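Chitin deacetylase (Bombyx mori, PDB 5ZNT) removes the N-acetyl groups of N-acetyl-D-glucosamine residues in chitin by zinc-dependent hydrolysis, yielding chitosan and acetate. Local coordinates at residues 256-261 with 293-298; 64-67 with 71-74; 299-304 with 323-328; 26-31 with 180-185; 238-243 with 247-252. All coordinates share one frame; numbering follows the deposited sequence. Where two conformers were deposited one is given.

In the fold
The five contacts lie in the carbohydrate esterase 4 catalytic part, away from the zinc site. Along the chain, contact 2 is nested within the long loop that contact 4 closes; contacts 5, 1 and 3 open later. Contacts 5 and 1 share helix 243-258, at its start and its end, with centres about 18 Å apart. Helix 278-294 ends in contact 1 and leads into strand 298-300 of the parallel sheet; residues 299 and 300 belong to contact 3. Contacts 2 and 3 are the closest pair, centres about 9 Å apart, joined through Asn-66 and Phe-300. Asn-261 ties contact 1 to contact 4. Contacts 1-3 thus join loops to the parallel sheet, contact 4 to the mixed.

Contact 1. Residues 256-261 with 293-298; sequences RHYEQN and QSHNDV
Tyr-258, in the last turn of helix 243-258, reaches across to His-295 and Asp-297, which follow the end of helix 278-294. The polar part of the contact centres on the carboxylate of Asp-297. Asp-297 OD2 sits at the edge of the tyrosine ring, near the ring plane, and accepts a hydrogen bond from Tyr-258 OH; the modelled separation of 2.3 Å is very short, and its exact value is doubtful. The other oxygen, Asp-297 OD1, offers its syn lone pair to His-295 ND1 at 2.9 Å, with the acceptor lying in the imidazole plane. Each carboxylate oxygen thus meets a donor of its own.

Both helices lead into strands of the parallel sheet, 265-270 and 298-300, as expected of the alternating strands and helices of a CE4 deacetylase domain. Asp-297 also pairs through its backbone with Gln-38 of strand 38-45.

The aromatic part is a T-shaped pair: the imidazole edge points at one face of the phenol ring, planes at 86° and centroids 4.9 Å apart. His-295 CE1 makes the touch, 3.5 Å from Tyr-258 CZ and displaced toward the rim. A chi1 of -176°, with CG anti to the backbone N, directs the tyrosine ring at segment 293-298, where it meets both partners.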
# COMPACT_ATOMS: atom_id res chain seq x y z
N ARG A 256 0.63 15.30 13.71
CA ARG A 256 0.57 16.15 12.52
C ARG A 256 -0.70 15.89 11.73
O ARG A 256 -1.36 16.83 11.26
CB ARG A 256 1.81 15.92 11.64
CG ARG A 256 3.12 16.56 12.13
CD ARG A 256 4.24 16.47 11.07
NE ARG A 256 3.72 16.80 9.74
CZ ARG A 256 3.55 15.93 8.76
NH1 ARG A 256 3.87 14.64 8.93
NH2 ARG A 256 3.03 16.34 7.60
N HIS A 257 -1.09 14.62 11.57
CA HIS A 257 -2.31 14.33 10.83
C HIS A 257 -3.54 14.56 11.70
O HIS A 257 -4.50 15.22 11.28
CB HIS A 257 -2.27 12.88 10.33
CG HIS A 257 -1.31 12.66 9.20
ND1 HIS A 257 -1.71 12.22 7.96
CD2 HIS A 257 0.04 12.82 9.13
CE1 HIS A 257 -0.66 12.13 7.16
NE2 HIS A 257 0.42 12.48 7.85
N TYR A 258 -3.53 14.00 12.92
CA TYR A 258 -4.72 14.00 13.76
C TYR A 258 -5.14 15.41 14.16
O TYR A 258 -6.34 15.68 14.28
CB TYR A 258 -4.45 13.16 15.00
CG TYR A 258 -5.62 12.97 15.94
CD1 TYR A 258 -6.61 12.04 15.65
CD2 TYR A 258 -5.70 13.68 17.14
CE1 TYR A 258 -7.67 11.84 16.52
CE2 TYR A 258 -6.76 13.49 18.02
CZ TYR A 258 -7.74 12.57 17.70
OH TYR A 258 -8.80 12.35 18.54
N GLU A 259 -4.17 16.31 14.36
CA GLU A 259 -4.46 17.67 14.79
C GLU A 259 -4.67 18.63 13.62
O GLU A 259 -4.96 19.81 13.87
CB GLU A 259 -3.33 18.23 15.68
CG GLU A 259 -2.83 17.31 16.81
CD GLU A 259 -3.71 17.27 18.05
OE1 GLU A 259 -4.90 17.65 17.96
OE2 GLU A 259 -3.22 16.82 19.12
N GLN A 260 -4.53 18.18 12.37
CA GLN A 260 -4.80 19.09 11.25
C GLN A 260 -6.01 18.63 10.46
O GLN A 260 -7.14 18.77 10.92
CB GLN A 260 -3.56 19.22 10.35
CG GLN A 260 -2.37 19.83 11.09
CD GLN A 260 -1.16 20.12 10.21
OE1 GLN A 260 -1.13 21.14 9.50
NE2 GLN A 260 -0.15 19.25 10.29
N ASN A 261 -5.81 18.08 9.26
CA ASN A 261 -6.93 17.70 8.41
C ASN A 261 -7.26 16.21 8.48
O ASN A 261 -8.09 15.73 7.70
CB ASN A 261 -6.65 18.11 6.96
CG ASN A 261 -5.44 17.41 6.39
OD1 ASN A 261 -4.66 16.79 7.12
ND2 ASN A 261 -5.24 17.53 5.08
N GLN A 293 -5.85 1.79 22.47
CA GLN A 293 -6.58 1.88 23.74
C GLN A 293 -7.11 3.29 23.98
O GLN A 293 -8.22 3.47 24.49
CB GLN A 293 -5.69 1.44 24.91
CG GLN A 293 -6.44 1.30 26.26
CD GLN A 293 -6.65 2.63 26.96
OE1 GLN A 293 -5.83 3.55 26.82
NE2 GLN A 293 -7.75 2.75 27.73
N SER A 294 -6.34 4.31 23.58
CA SER A 294 -6.68 5.67 23.95
C SER A 294 -7.56 6.37 22.93
O SER A 294 -8.09 7.44 23.23
CB SER A 294 -5.40 6.49 24.19
OG SER A 294 -4.66 6.67 23.00
N HIS A 295 -7.75 5.80 21.74
CA HIS A 295 -8.48 6.48 20.68
C HIS A 295 -9.66 5.66 20.23
O HIS A 295 -9.49 4.54 19.71
CB HIS A 295 -7.56 6.77 19.48
CG HIS A 295 -6.70 7.97 19.67
ND1 HIS A 295 -7.08 9.23 19.27
CD2 HIS A 295 -5.48 8.11 20.26
CE1 HIS A 295 -6.13 10.09 19.59
NE2 HIS A 295 -5.16 9.44 20.20
N ASN A 296 -10.85 6.21 20.40
CA ASN A 296 -12.03 5.62 19.79
C ASN A 296 -12.24 6.11 18.36
O ASN A 296 -13.20 5.70 17.71
CB ASN A 296 -13.29 5.90 20.63
CG ASN A 296 -13.61 7.38 20.78
OD1 ASN A 296 -13.09 8.23 20.05
ND2 ASN A 296 -14.51 7.70 21.72
N ASP A 297 -11.33 6.96 17.86
CA ASP A 297 -11.50 7.62 16.57
C ASP A 297 -10.34 7.35 15.60
O ASP A 297 -10.15 8.11 14.65
CB ASP A 297 -11.67 9.13 16.77
CG ASP A 297 -10.55 9.75 17.58
OD1 ASP A 297 -9.66 9.00 18.04
OD2 ASP A 297 -10.54 10.99 17.76
N VAL A 298 -9.58 6.27 15.82
CA VAL A 298 -8.44 5.91 14.98
C VAL A 298 -8.68 4.50 14.44
O VAL A 298 -8.96 3.58 15.22
CB VAL A 298 -7.11 5.98 15.76
CG1 VAL A 298 -5.95 5.34 14.96
CG2 VAL A 298 -6.77 7.43 16.12

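Contact 2. Residues 64-67 with 71-74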
# COMPACT_ATOMS: atom_id res chain seq x y z
N ARG A 64 -5.66 -7.16 18.33
CA ARG A 64 -5.62 -5.71 18.12
C ARG A 64 -6.82 -5.37 17.25
O ARG A 64 -6.93 -5.84 16.12
CB ARG A 64 -4.30 -5.29 17.46
CG ARG A 64 -3.08 -5.70 18.29
CD ARG A 64 -1.72 -5.24 17.74
NE ARG A 64 -0.76 -5.19 18.84
CZ ARG A 64 0.14 -6.13 19.11
NH1 ARG A 64 0.27 -7.20 18.31
NH2 ARG A 64 0.93 -5.98 20.17
N LYS A 65 -7.75 -4.58 17.80
CA LYS A 65 -9.03 -4.32 17.16
C LYS A 65 -9.24 -2.82 16.99
O LYS A 65 -8.90 -2.05 17.88
CB LYS A 65 -10.21 -4.88 17.97
CG LYS A 65 -10.01 -6.27 18.50
CD LYS A 65 -10.59 -7.29 17.56
CE LYS A 65 -10.64 -8.67 18.22
NZ LYS A 65 -10.82 -9.68 17.18
N ASN A 66 -9.83 -2.44 15.86
CA ASN A 66 -10.26 -1.07 15.61
C ASN A 66 -11.49 -0.75 16.47
O ASN A 66 -12.07 -1.64 17.08
CB ASN A 66 -10.60 -0.90 14.14
CG ASN A 66 -9.37 -0.76 13.28
OD1 ASN A 66 -8.38 -0.15 13.69
ND2 ASN A 66 -9.42 -1.29 12.07
N PRO A 67 -11.91 0.52 16.53
CA PRO A 67 -13.08 0.86 17.36
C PRO A 67 -14.37 0.18 16.94
O PRO A 67 -15.33 0.17 17.73
CB PRO A 67 -13.19 2.39 17.22
CG PRO A 67 -11.79 2.83 16.90
CD PRO A 67 -11.24 1.73 16.02
N ASP A 71 -10.50 -6.77 13.65
CA ASP A 71 -9.05 -6.82 13.63
C ASP A 71 -8.48 -5.70 12.77
O ASP A 71 -9.03 -5.36 11.72
CB ASP A 71 -8.57 -8.17 13.09
CG ASP A 71 -8.98 -9.34 13.98
OD1 ASP A 71 -9.01 -9.18 15.21
OD2 ASP A 71 -9.24 -10.42 13.45
N ILE A 72 -7.39 -5.10 13.24
CA ILE A 72 -6.68 -4.12 12.41
C ILE A 72 -6.23 -4.78 11.11
O ILE A 72 -5.94 -5.98 11.07
CB ILE A 72 -5.49 -3.50 13.16
CG1 ILE A 72 -4.47 -4.56 13.58
CG2 ILE A 72 -5.97 -2.76 14.39
CD1 ILE A 72 -3.19 -3.90 14.16
N LYS A 73 -6.22 -4.01 10.03
CA LYS A 73 -5.91 -4.54 8.71
C LYS A 73 -4.78 -3.73 8.08
O LYS A 73 -4.70 -2.51 8.27
CB LYS A 73 -7.12 -4.50 7.77
CG LYS A 73 -8.37 -5.23 8.29
CD LYS A 73 -8.07 -6.72 8.56
CE LYS A 73 -9.40 -7.50 8.69
NZ LYS A 73 -10.31 -6.85 9.69
N ALA A 74 -3.94 -4.42 7.31
CA ALA A 74 -2.81 -3.82 6.61
C ALA A 74 -2.89 -4.16 5.12
O ALA A 74 -3.74 -4.95 4.69
CB ALA A 74 -1.47 -4.29 7.22
O HOH W 1 -5.79 -8.15 15.59
O HOH W 2 -11.10 -3.22 11.02
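Lys-65 and Asp-71 run side by side, pointing the same way, and close a salt bridge of 2.7 Å between Lys-65 NZ and Asp-71 OD1. The ammonium meets the syn side of that oxygen, 33° out of the carboxylate plane; a bend in the lysine chain at chi2 (-94°) brings it there. Gly-62 O takes a further bond from NZ, while Ser-330 OG holds Asp-71 OD2.

The backbones of Lys-65 and Asp-71 make a single beta bridge, with Ile-72 N bonded to Arg-64 O at 3.0 Å. The bridge pinches the loop between helix 53-59 and strand 75-78, the returning half of a beta-alpha-beta crossover that starts from strand 38-45.

Ile-72 spreads its two branches toward different neighbours. Ile-72 CD1 packs 3.7 Å from Arg-64 CB, the two side chains meeting at a slant, and the guanidinium continues past to a salt bridge with Asp-289. Ile-72 CG2 lies 3.6 Å from Asn-66 OD1, the two side chains here at about a right angle. The asparagine amide is fixed at both ends: OD1 accepts from Phe-300 N, and Asn-66 ND2 donates to a water 2.8 Å away that in turn donates to Asp-71 O.

Contact 3. Residues 299-304 with 323-328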
# COMPACT_ATOMS: atom_id res chain seq x y z
N TYR A 299 -8.58 4.33 13.13
CA TYR A 299 -8.79 3.04 12.46
C TYR A 299 -7.56 2.68 11.63
O TYR A 299 -7.13 3.46 10.78
CB TYR A 299 -10.00 3.08 11.53
CG TYR A 299 -11.33 2.98 12.23
CD1 TYR A 299 -11.86 4.07 12.92
CD2 TYR A 299 -12.08 1.80 12.17
CE1 TYR A 299 -13.10 3.99 13.56
CE2 TYR A 299 -13.32 1.71 12.80
CZ TYR A 299 -13.82 2.81 13.49
OH TYR A 299 -15.05 2.71 14.09
N PHE A 300 -7.03 1.47 11.84
CA PHE A 300 -6.00 0.89 10.98
C PHE A 300 -6.71 0.10 9.89
O PHE A 300 -7.32 -0.94 10.18
CB PHE A 300 -5.06 -0.01 11.78
CG PHE A 300 -4.25 0.73 12.81
CD1 PHE A 300 -4.81 1.07 14.03
CD2 PHE A 300 -2.93 1.09 12.55
CE1 PHE A 300 -4.07 1.77 14.97
CE2 PHE A 300 -2.18 1.76 13.51
CZ PHE A 300 -2.76 2.11 14.71
N VAL A 301 -6.66 0.60 8.66
CA VAL A 301 -7.44 0.08 7.55
C VAL A 301 -6.54 -0.18 6.34
O VAL A 301 -5.41 0.32 6.24
CB VAL A 301 -8.58 1.04 7.17
CG1 VAL A 301 -9.60 1.17 8.33
CG2 VAL A 301 -8.01 2.41 6.82
N THR A 302 -7.06 -0.95 5.39
CA THR A 302 -6.37 -1.16 4.12
C THR A 302 -6.47 0.08 3.24
O THR A 302 -7.28 0.99 3.48
CB THR A 302 -6.95 -2.35 3.37
OG1 THR A 302 -8.25 -2.02 2.88
CG2 THR A 302 -7.06 -3.58 4.27
N MET A 303 -5.68 0.09 2.17
CA MET A 303 -5.75 1.20 1.21
C MET A 303 -7.10 1.24 0.53
O MET A 303 -7.68 2.32 0.34
CB MET A 303 -4.65 1.06 0.16
CG MET A 303 -3.29 0.88 0.75
SD MET A 303 -2.65 2.48 1.18
CE MET A 303 -1.42 2.61 -0.03
N THR A 304 -7.59 0.08 0.07
CA THR A 304 -8.92 0.04 -0.53
C THR A 304 -9.97 0.58 0.44
O THR A 304 -10.89 1.29 0.03
CB THR A 304 -9.27 -1.40 -0.94
OG1 THR A 304 -8.47 -1.76 -2.07
CG2 THR A 304 -10.77 -1.54 -1.32
N GLU A 323 -20.01 -0.74 6.67
CA GLU A 323 -19.86 -2.13 6.25
C GLU A 323 -18.53 -2.44 5.55
O GLU A 323 -17.96 -3.50 5.84
CB GLU A 323 -21.03 -2.55 5.36
CG GLU A 323 -22.32 -2.84 6.13
CD GLU A 323 -22.10 -3.76 7.33
OE1 GLU A 323 -21.44 -4.82 7.18
OE2 GLU A 323 -22.59 -3.43 8.44
N PRO A 324 -18.01 -1.60 4.64
CA PRO A 324 -16.72 -1.96 4.01
C PRO A 324 -15.61 -2.16 5.02
O PRO A 324 -14.76 -3.04 4.84
CB PRO A 324 -16.45 -0.78 3.07
CG PRO A 324 -17.84 -0.27 2.72
CD PRO A 324 -18.61 -0.41 4.00
N TRP A 325 -15.60 -1.39 6.12
CA TRP A 325 -14.58 -1.57 7.14
C TRP A 325 -14.81 -2.80 8.01
O TRP A 325 -13.94 -3.12 8.84
CB TRP A 325 -14.49 -0.31 8.01
CG TRP A 325 -13.88 0.87 7.30
CD1 TRP A 325 -13.58 0.97 5.97
CD2 TRP A 325 -13.50 2.11 7.89
NE1 TRP A 325 -13.03 2.21 5.70
CE2 TRP A 325 -12.96 2.92 6.86
CE3 TRP A 325 -13.57 2.62 9.19
CZ2 TRP A 325 -12.49 4.20 7.10
CZ3 TRP A 325 -13.10 3.90 9.42
CH2 TRP A 325 -12.58 4.68 8.38
N ARG A 326 -15.94 -3.49 7.86
CA ARG A 326 -16.23 -4.69 8.63
C ARG A 326 -16.09 -5.96 7.81
O ARG A 326 -16.34 -7.05 8.34
CB ARG A 326 -17.65 -4.61 9.23
CG ARG A 326 -17.96 -3.32 9.98
CD ARG A 326 -19.30 -3.40 10.72
NE ARG A 326 -19.29 -4.59 11.55
CZ ARG A 326 -18.95 -4.60 12.84
NH1 ARG A 326 -18.63 -3.46 13.45
NH2 ARG A 326 -18.94 -5.75 13.51
N GLU A 327 -15.73 -5.87 6.53
CA GLU A 327 -15.48 -7.08 5.74
C GLU A 327 -14.35 -7.88 6.38
O GLU A 327 -13.34 -7.31 6.81
CB GLU A 327 -15.13 -6.73 4.28
CG GLU A 327 -16.19 -5.93 3.52
CD GLU A 327 -15.65 -5.36 2.20
OE1 GLU A 327 -14.56 -5.80 1.76
OE2 GLU A 327 -16.30 -4.46 1.61
N LYS A 328 -14.56 -9.19 6.49
CA LYS A 328 -13.61 -10.07 7.16
C LYS A 328 -13.20 -9.47 8.50
O LYS A 328 -12.02 -9.27 8.80
CB LYS A 328 -12.40 -10.36 6.26
CG LYS A 328 -12.79 -11.11 5.00
CD LYS A 328 -11.58 -11.48 4.16
CE LYS A 328 -11.68 -10.89 2.78
NZ LYS A 328 -10.66 -11.50 1.87
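Trp-325 lays its indole against Tyr-299 and Val-301, covering the end of strand 298-300 in the parallel sheet of the deacetylase fold, just where the chain turns into helix 303-311. All three residues are buried, and the contact between the segments is apolar.

In the first shell, the benzene part of the indole does the touching. Trp-325 CZ3 stands over one face of the tyrosine ring, shifted toward the rim and 3.4 Å from Tyr-299 CG. The two six-membered rings are inclined at 47°, so this is an oblique aromatic contact, with centroids 4.8 Å apart. Val-301 adds a CH-pi contact: CG1 sits over the centre of the six-membered ring of Trp-325, 4.1 Å from its centroid and only 14° off the normal. That methyl is the branch anti to the carbonyl carbon (chi1 -64°), which directs it at the indole.

Further out, backbone bonds to strand 38-45 fix this end of the strand and the residue after it: Tyr-299 pairs with Gln-38 and Ile-40, Val-301 with Ile-40. Two more aromatic rings touch the tryptophan: Phe-322 meets it edge-to-face, and the rings of Trp-309 and Trp-325 meet as well. Its own backbone belongs to a short turn, in which Arg-326 N bonds to Glu-323 O at 2.9 Å. Thr-302 N-caps the following helix, and Gln-305 OE1 bonds back to Thr-302 N. The backbone O of the same Gln-305 accepts the hydrogen bond from Trp-325 NE1.

Contact 4. Residues 26-31 with 180-185; sequences VIPGDL and PLWPYT. Unlike the reference sequence in segment 180-185: Pro-180 (reference Arg), Trp-182 (reference Cys).
Pro-28 and Ile-27 cover one face of the Trp-182 indole, chiefly through CH-pi contacts. Pro-28 CD points at the six-membered ring, 3.5 Å from its centroid and 16° off the normal. Over the five-membered ring of Trp-182 comes Ile-27 CA, at 4.2 Å from that centroid. The Val-26 carbonyl lies over the same face, its O 3.7 Å from Trp-182 CD1.

Apolar packing adds Ile-27 CG2, anti to the backbone N, which reaches Trp-182 CZ2 at 4.0 Å. Ile-27 CG1 makes a plain van der Waals approach of 3.7 Å to Trp-182 NE1. An alanine in place of Pro-28 would lack CG and CD, and would probably leave a gap over the six-membered ring and a weaker hold on the indole.

Polar bonds hold the tryptophan from elsewhere: NE1 donates to Asn-261 O, and its backbone pairs with Gly-24. Beyond, Trp-309 of helix 303-311 meets both Pro-28 and the indole.

The deposited tryptophan replaces a cysteine of the reference sequence. The arrangement is a proline CD set over a tryptophan face, a familiar CH-pi contact, and here it joins the loop before strand 38-45 to the chain entering strand 184-185 of the mixed sheet.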
# COMPACT_ATOMS: atom_id res chain seq x y z
N VAL A 26 -8.18 19.32 1.48
CA VAL A 26 -9.58 19.37 1.89
C VAL A 26 -10.09 17.97 2.19
O VAL A 26 -9.78 17.00 1.48
CB VAL A 26 -10.42 20.07 0.81
CG1 VAL A 26 -11.91 20.04 1.17
CG2 VAL A 26 -9.90 21.49 0.57
N ILE A 27 -10.90 17.86 3.24
CA ILE A 27 -11.49 16.59 3.66
C ILE A 27 -12.64 16.22 2.74
O ILE A 27 -13.46 17.09 2.39
CB ILE A 27 -11.94 16.69 5.13
CG1 ILE A 27 -10.74 17.01 6.02
CG2 ILE A 27 -12.64 15.42 5.57
CD1 ILE A 27 -11.13 17.31 7.49
N PRO A 28 -12.73 14.97 2.29
CA PRO A 28 -13.89 14.54 1.49
C PRO A 28 -15.20 14.86 2.19
O PRO A 28 -15.31 14.79 3.42
CB PRO A 28 -13.68 13.03 1.34
CG PRO A 28 -12.17 12.87 1.41
CD PRO A 28 -11.69 13.93 2.37
N GLY A 29 -16.20 15.23 1.39
CA GLY A 29 -17.51 15.59 1.94
C GLY A 29 -17.53 16.81 2.84
O GLY A 29 -18.56 17.09 3.45
N ASP A 30 -16.41 17.52 2.93
CA ASP A 30 -16.25 18.70 3.79
C ASP A 30 -16.70 18.42 5.22
O ASP A 30 -17.26 19.28 5.90
CB ASP A 30 -16.99 19.91 3.21
CG ASP A 30 -16.54 21.22 3.85
OD1 ASP A 30 -15.31 21.43 4.00
OD2 ASP A 30 -17.42 22.04 4.23
N LEU A 31 -16.45 17.20 5.69
CA LEU A 31 -16.70 16.89 7.09
C LEU A 31 -15.74 17.69 7.97
O LEU A 31 -14.60 17.97 7.56
CB LEU A 31 -16.55 15.40 7.36
CG LEU A 31 -17.76 14.47 7.16
CD1 LEU A 31 -18.23 14.48 5.74
CD2 LEU A 31 -17.42 13.03 7.58
N PRO A 180 -0.79 17.56 5.79
CA PRO A 180 -0.53 16.53 4.77
C PRO A 180 -1.72 16.40 3.83
O PRO A 180 -2.77 17.02 4.02
CB PRO A 180 -0.31 15.25 5.58
CG PRO A 180 -1.12 15.49 6.85
CD PRO A 180 -0.96 16.97 7.14
N LEU A 181 -1.56 15.57 2.79
CA LEU A 181 -2.52 15.51 1.69
C LEU A 181 -3.42 14.29 1.81
O LEU A 181 -2.98 13.22 2.23
CB LEU A 181 -1.79 15.50 0.34
CG LEU A 181 -1.40 16.85 -0.28
CD1 LEU A 181 -0.52 17.66 0.66
CD2 LEU A 181 -0.70 16.67 -1.63
N TRP A 182 -4.69 14.47 1.45
CA TRP A 182 -5.64 13.38 1.26
C TRP A 182 -5.38 12.71 -0.09
O TRP A 182 -4.83 13.34 -1.01
CB TRP A 182 -7.08 13.91 1.30
CG TRP A 182 -7.58 14.09 2.70
CD1 TRP A 182 -7.30 15.13 3.56
CD2 TRP A 182 -8.42 13.17 3.43
NE1 TRP A 182 -7.93 14.91 4.78
CE2 TRP A 182 -8.62 13.73 4.71
CE3 TRP A 182 -9.04 11.96 3.10
CZ2 TRP A 182 -9.39 13.09 5.68
CZ3 TRP A 182 -9.80 11.32 4.08
CH2 TRP A 182 -9.98 11.89 5.35
N PRO A 183 -5.77 11.44 -0.25
CA PRO A 183 -5.71 10.81 -1.59
C PRO A 183 -6.45 11.67 -2.60
O PRO A 183 -7.31 12.48 -2.25
CB PRO A 183 -6.41 9.46 -1.39
CG PRO A 183 -6.23 9.15 0.06
CD PRO A 183 -6.23 10.50 0.79
N TYR A 184 -6.10 11.49 -3.87
CA TYR A 184 -6.74 12.23 -4.94
C TYR A 184 -6.82 11.33 -6.17
O TYR A 184 -6.07 10.35 -6.29
CB TYR A 184 -5.98 13.55 -5.23
CG TYR A 184 -4.51 13.37 -5.53
CD1 TYR A 184 -4.08 13.08 -6.82
CD2 TYR A 184 -3.56 13.50 -4.53
CE1 TYR A 184 -2.74 12.90 -7.11
CE2 TYR A 184 -2.21 13.32 -4.79
CZ TYR A 184 -1.81 13.02 -6.08
OH TYR A 184 -0.49 12.85 -6.36
N THR A 185 -7.77 11.62 -7.06
CA THR A 185 -7.80 10.91 -8.33
C THR A 185 -6.96 11.66 -9.36
O THR A 185 -6.65 12.85 -9.21
CB THR A 185 -9.23 10.72 -8.85
OG1 THR A 185 -9.80 11.99 -9.19
CG2 THR A 185 -10.10 10.05 -7.80

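Contact 5. Residues 238-243 with 247-252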
# COMPACT_ATOMS: atom_id res chain seq x y z
N SER A 238 16.67 7.76 8.02
CA SER A 238 17.94 7.18 8.44
C SER A 238 18.42 7.67 9.80
O SER A 238 19.32 7.04 10.36
CB SER A 238 19.01 7.46 7.38
OG SER A 238 18.90 8.80 6.92
N ASN A 239 17.87 8.76 10.34
CA ASN A 239 18.23 9.21 11.68
C ASN A 239 17.49 8.48 12.80
O ASN A 239 17.77 8.75 13.97
CB ASN A 239 18.00 10.72 11.81
CG ASN A 239 16.57 11.12 11.50
OD1 ASN A 239 15.95 10.59 10.58
ND2 ASN A 239 16.04 12.08 12.26
N ILE A 240 16.56 7.58 12.48
CA ILE A 240 15.87 6.81 13.51
C ILE A 240 16.75 5.63 13.91
O ILE A 240 16.84 4.64 13.18
CB ILE A 240 14.50 6.31 13.02
CG1 ILE A 240 13.60 7.48 12.62
CG2 ILE A 240 13.83 5.44 14.09
CD1 ILE A 240 12.26 7.00 12.08
N LEU A 241 17.37 5.72 15.09
CA LEU A 241 18.31 4.69 15.53
C LEU A 241 17.87 3.91 16.76
O LEU A 241 18.36 2.79 16.95
CB LEU A 241 19.68 5.32 15.82
CG LEU A 241 20.26 6.03 14.60
CD1 LEU A 241 21.28 7.06 15.05
CD2 LEU A 241 20.83 5.06 13.56
N THR A 242 16.98 4.44 17.59
CA THR A 242 16.53 3.74 18.79
C THR A 242 15.01 3.58 18.78
O THR A 242 14.29 4.28 18.07
CB THR A 242 16.94 4.47 20.07
OG1 THR A 242 16.11 5.62 20.25
CG2 THR A 242 18.41 4.90 20.02
N GLY A 243 14.55 2.63 19.61
CA GLY A 243 13.12 2.46 19.80
C GLY A 243 12.43 3.70 20.33
O GLY A 243 11.32 4.03 19.90
N TYR A 247 9.37 5.64 18.57
CA TYR A 247 8.13 5.90 19.28
C TYR A 247 7.74 7.38 19.19
O TYR A 247 6.62 7.72 18.79
CB TYR A 247 8.25 5.42 20.73
CG TYR A 247 7.06 5.83 21.59
CD1 TYR A 247 5.86 5.13 21.53
CD2 TYR A 247 7.14 6.95 22.42
CE1 TYR A 247 4.76 5.53 22.31
CE2 TYR A 247 6.06 7.36 23.19
CZ TYR A 247 4.88 6.65 23.13
OH TYR A 247 3.83 7.09 23.89
N ASN A 248 8.68 8.29 19.48
CA ASN A 248 8.36 9.71 19.38
C ASN A 248 8.07 10.12 17.94
O ASN A 248 7.20 10.95 17.69
CB ASN A 248 9.51 10.54 19.97
CG ASN A 248 9.74 10.25 21.45
OD1 ASN A 248 8.79 9.99 22.19
ND2 ASN A 248 10.98 10.27 21.88
N PHE A 249 8.79 9.53 16.99
CA PHE A 249 8.53 9.79 15.58
C PHE A 249 7.10 9.41 15.19
O PHE A 249 6.40 10.16 14.50
CB PHE A 249 9.58 9.02 14.77
CG PHE A 249 9.32 8.94 13.30
CD1 PHE A 249 9.79 9.91 12.44
CD2 PHE A 249 8.64 7.85 12.77
CE1 PHE A 249 9.59 9.81 11.08
CE2 PHE A 249 8.42 7.74 11.40
CZ PHE A 249 8.90 8.73 10.56
N LEU A 250 6.63 8.26 15.67
CA LEU A 250 5.25 7.86 15.39
C LEU A 250 4.25 8.82 16.03
O LEU A 250 3.26 9.19 15.40
CB LEU A 250 5.00 6.44 15.87
CG LEU A 250 5.75 5.35 15.11
CD1 LEU A 250 5.78 4.10 15.97
CD2 LEU A 250 5.09 5.06 13.75
N ASN A 251 4.48 9.22 17.28
CA ASN A 251 3.57 10.17 17.93
C ASN A 251 3.56 11.50 17.21
O ASN A 251 2.48 12.08 16.99
CB ASN A 251 3.96 10.37 19.38
CG ASN A 251 3.37 9.33 20.27
OD1 ASN A 251 2.39 8.67 19.91
ND2 ASN A 251 3.97 9.16 21.43
N HIS A 252 4.74 12.03 16.85
CA HIS A 252 4.80 13.34 16.21
C HIS A 252 4.06 13.34 14.89
O HIS A 252 3.30 14.28 14.59
CB HIS A 252 6.26 13.77 16.01
CG HIS A 252 6.42 15.00 15.16
ND1 HIS A 252 5.76 16.18 15.42
CD2 HIS A 252 7.15 15.22 14.04
CE1 HIS A 252 6.08 17.07 14.50
NE2 HIS A 252 6.91 16.51 13.64
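Gly-243 O accepts a hydrogen bond from Tyr-247 N, 2.9 Å long and nearly straight at 162°, the i to i+4 bond of the first turn of helix 243-258. Just before it, Thr-242 is the N-cap residue, its OG1 bonded to Gln-245 N.

The side-chain contact is a single methyl on a ring. Ile-240 CD1 stands over the centre of the Phe-249 ring, 3.6 Å from the centroid and 8° off the normal, a CH-pi contact in which it comes within 3.7 Å of Phe-249 CG. The isoleucine is stretched out to CD1 (chi2 178°), and its side chain meets that of the phenylalanine at about a right angle. Leu-216 and Cys-237 also pack on Phe-249. Were Phe-249 a serine, the methyl of Ile-240 would probably lose the ring face it rests on, and loop and helix would be likely to pack less closely here.

Tyr-247 turns its ring elsewhere, its OH bonded to Glu-290 of helix 278-294. Across the contact itself the backbone N-H supplies direction, whereas the methyl over the ring contributes dispersion and the burial of apolar surface, a combination that sets the loop against the helix without using charge.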